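Local structure of PHD finger protein 14 (Danio rerio, 7D86) at the zinc ion site. The protein binds histone H3 as a histone reader, preferring the unmodified form, and represses PDGFRA expression. Residues are numbered along the deposited sequence; one frame, centred on the assembly and turned at random.

Sites 1 and 2 are zinc centres of one chain, the PZP segment of PHF14, in which two PHD fingers flank a C2HC pre-PHD zinc finger. Site 1 belongs to the first PHD finger and site 2 to the second; the centres of their C-alpha atoms lie about 24 Å apart. They share no residue and no helix or strand. Both bind zinc through three cysteine sulfurs and the ND1 of a histidine, so the same chemistry pins two separate fingers. Since histone H3 binding requires the region that holds these fingers, both sites probably support one reader module.

Site 1: the zinc ion site. Residues 12, 14-15, 17, 19, 37, 40. With ZN (zinc ion), chain B.
Two short stretches of chain close round the zinc ion: the CxxC turn of Cys12 and Cys15, and the end of strand 35-37 running into helix 38-41, which brings His37 and Cys40. The coordination is near tetrahedral, with its narrowest angle, 95°, between His37 ND1 and Cys15 SG. Cys12 extends its sulfur anti to the backbone N (chi1 175°), whereas Cys15 turns back with SG in the crowded position between N and the carbonyl carbon (chi1 67°), so the two cysteines of one turn reach the ion from different directions. Cys40 places SG anti to its carbonyl carbon.

The turn wraps its amides round the Cys12 sulfur: Val14 N donates to Cys12 SG at 3.4 Å, and the Cys15 amide adds a weaker bond. From the other stretch, His37 N points almost straight at Cys12 SG at 3.3 Å, tying strand to turn. Past the turn, Gly17 N donates to Cys15 SG at 3.4 Å. Such N-H groups would be expected to spread the negative charge of the sulfurs.

His37 ND1 lies 2.1 Å from ZN, with Cys15 SG at the ring edge, in its plane. On its far side NE2 donates to the backbone carbonyl of Asn19, a poorly ordered residue, with His37 NE2 2.9 Å from Asn19 O. The acceptor is nearly in the ring plane, although the donor stands above the carbonyl plane; bond and metal together should limit ring rotation. This Cys-Cys-His-Cys centre staples the first PHD finger together, which should stabilise part of the region required for histone H3 binding.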
loop_
_atom_site.group_PDB
_atom_site.type_symbol
_atom_site.label_atom_id
_atom_site.label_comp_id
_atom_site.label_asym_id
_atom_site.label_seq_id
_atom_site.Cartn_x
_atom_site.Cartn_y
_atom_site.Cartn_z
ATOM N N CYS A 12 -3.750 10.937 -0.465
ATOM C CA CYS A 12 -2.895 10.028 0.290
ATOM C C CYS A 12 -2.572 8.809 -0.564
ATOM O O CYS A 12 -3.481 8.123 -1.040
ATOM C CB CYS A 12 -3.583 9.595 1.581
ATOM S SG CYS A 12 -2.618 8.363 2.473
ATOM N N VAL A 14 -1.470 6.032 0.357
ATOM C CA VAL A 14 -1.695 4.780 1.074
ATOM C C VAL A 14 -3.148 4.338 0.976
ATOM O O VAL A 14 -3.437 3.229 0.531
ATOM C CB VAL A 14 -1.249 4.914 2.546
ATOM C CG1 VAL A 14 -1.662 3.660 3.351
ATOM C CG2 VAL A 14 0.264 5.143 2.615
ATOM N N CYS A 15 -4.082 5.208 1.366
ATOM C CA CYS A 15 -5.501 4.875 1.358
ATOM C C CYS A 15 -6.258 5.446 0.167
ATOM O O CYS A 15 -7.441 5.131 0.011
ATOM C CB CYS A 15 -6.159 5.365 2.653
ATOM S SG CYS A 15 -6.209 7.174 2.810
ATOM N N GLY A 17 -7.506 8.226 -0.142
ATOM C CA GLY A 17 -8.413 9.274 0.269
ATOM C C GLY A 17 -7.824 10.652 0.030
ATOM O O GLY A 17 -6.634 10.813 -0.243
ATOM N N ASN A 19 -9.123 13.561 2.114
ATOM C CA ASN A 19 -9.548 14.465 3.175
ATOM C C ASN A 19 -8.341 14.874 4.012
ATOM O O ASN A 19 -7.686 14.025 4.629
ATOM C CB ASN A 19 -10.613 13.802 4.047
ATOM C CG ASN A 19 -11.492 14.812 4.764
ATOM O OD1 ASN A 19 -11.512 15.992 4.416
ATOM N ND2 ASN A 19 -12.231 14.347 5.766
ATOM N N HIS A 37 -1.391 10.752 4.335
ATOM C CA HIS A 37 -1.945 11.127 5.626
ATOM C C HIS A 37 -0.887 10.948 6.705
ATOM O O HIS A 37 -0.159 9.951 6.715
ATOM C CB HIS A 37 -3.159 10.255 5.980
ATOM C CG HIS A 37 -4.423 10.609 5.256
ATOM N ND1 HIS A 37 -5.104 9.703 4.472
ATOM C CD2 HIS A 37 -5.158 11.747 5.243
ATOM C CE1 HIS A 37 -6.192 10.275 3.985
ATOM N NE2 HIS A 37 -6.248 11.516 4.437
ATOM N N CYS A 40 -1.670 7.769 8.193
ATOM C CA CYS A 40 -1.322 6.605 7.389
ATOM C C CYS A 40 0.177 6.335 7.340
ATOM O O CYS A 40 0.588 5.335 6.743
ATOM C CB CYS A 40 -1.863 6.761 5.963
ATOM S SG CYS A 40 -3.666 6.681 5.841
HETATM ZN ZN ZN B . -4.346 7.860 3.960
#

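Site 2: the zinc ion site. Residues 148, 150, 153, 155, 185, 188. With ZN (zinc ion), chain C.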
loop_
_atom_site.group_PDB
_atom_site.type_symbol
_atom_site.label_atom_id
_atom_site.label_comp_id
_atom_site.label_asym_id
_atom_site.label_seq_id
_atom_site.Cartn_x
_atom_site.Cartn_y
_atom_site.Cartn_z
ATOM N N CYS A 148 -8.209 -12.214 -3.452
ATOM C CA CYS A 148 -9.525 -11.624 -3.275
ATOM C C CYS A 148 -10.163 -12.173 -2.008
ATOM O O CYS A 148 -10.002 -13.351 -1.671
ATOM C CB CYS A 148 -10.409 -11.922 -4.494
ATOM S SG CYS A 148 -12.153 -11.450 -4.328
ATOM N N ALA A 150 -13.532 -12.126 -1.295
ATOM C CA ALA A 150 -14.933 -12.495 -1.449
ATOM C C ALA A 150 -15.058 -14.011 -1.473
ATOM O O ALA A 150 -14.290 -14.694 -2.161
ATOM C CB ALA A 150 -15.517 -11.886 -2.724
ATOM N N CYS A 153 -12.970 -16.975 -3.286
ATOM C CA CYS A 153 -12.328 -16.580 -4.533
ATOM C C CYS A 153 -10.811 -16.656 -4.410
ATOM O O CYS A 153 -10.224 -16.184 -3.432
ATOM C CB CYS A 153 -12.745 -15.162 -4.923
ATOM S SG CYS A 153 -12.041 -14.579 -6.489
ATOM N N SER A 155 -8.261 -15.263 -6.613
ATOM C CA SER A 155 -7.578 -14.393 -7.564
ATOM C C SER A 155 -6.433 -13.707 -6.838
ATOM O O SER A 155 -6.652 -13.094 -5.793
ATOM C CB SER A 155 -8.523 -13.336 -8.139
ATOM O OG SER A 155 -9.527 -13.921 -8.953
ATOM N N CYS A 185 -11.209 -8.928 -6.060
ATOM C CA CYS A 185 -10.835 -8.875 -7.465
ATOM C C CYS A 185 -11.842 -8.010 -8.225
ATOM O O CYS A 185 -12.870 -7.586 -7.684
ATOM C CB CYS A 185 -10.779 -10.280 -8.061
ATOM S SG CYS A 185 -12.413 -11.055 -8.191
ATOM N N HIS A 188 -15.511 -9.050 -8.152
ATOM C CA HIS A 188 -16.234 -9.007 -6.889
ATOM C C HIS A 188 -16.205 -7.649 -6.205
ATOM O O HIS A 188 -16.772 -7.507 -5.117
ATOM C CB HIS A 188 -15.673 -10.084 -5.952
ATOM C CG HIS A 188 -15.888 -11.479 -6.458
ATOM N ND1 HIS A 188 -14.886 -12.425 -6.492
ATOM C CD2 HIS A 188 -16.992 -12.083 -6.961
ATOM C CE1 HIS A 188 -15.361 -13.551 -6.991
ATOM N NE2 HIS A 188 -16.638 -13.372 -7.280
HETATM ZN ZN ZN C . -12.824 -12.411 -6.334
#
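Cys148 SG is gripped by at least three partners: the zinc ion and two backbone amides. Cys148 SG lies 2.3 Å from ZN. Ala150 N, two residues further along the same turn, donates to Cys148 SG at 3.4 Å, and Cys185 N, from a distant part of the sequence, donates to the same sulfur at 3.2 Å. Both bonds are nearly straight. The sulfur, presumably a thiolate, is thus held by its own turn and by the segment that closes over the site, and the two N-H dipoles would be expected to soften its charge.

Cys148 and Cys153 reach the metal in the same way, each with SG anti to the backbone N, from the two ends of a loop bowed round the ion. Cys185 differs: its sulfur sits in the crowded position between the backbone N and the carbonyl carbon, with chi1 69°. With SG turned this way, Cys185 binds the zinc while its amide donates to Cys148 SG.

His188 completes the near-tetrahedral set through ND1, with His188 ND1 2.1 Å from ZN. Its CG lies anti to the carbonyl carbon, beside the backbone N, and Cys153 SG lies at the ring edge, in plane. The angle at zinc between His188 ND1 and Cys185 SG is narrow, at 97°.

Within the second PHD finger, the ligands come from the loop joining strand 145-147 to strand 156-158 and from the segment after strand 181-183. The zinc therefore fastens this inter-strand loop to the finger's C-terminal end, just before helix 191-204 begins.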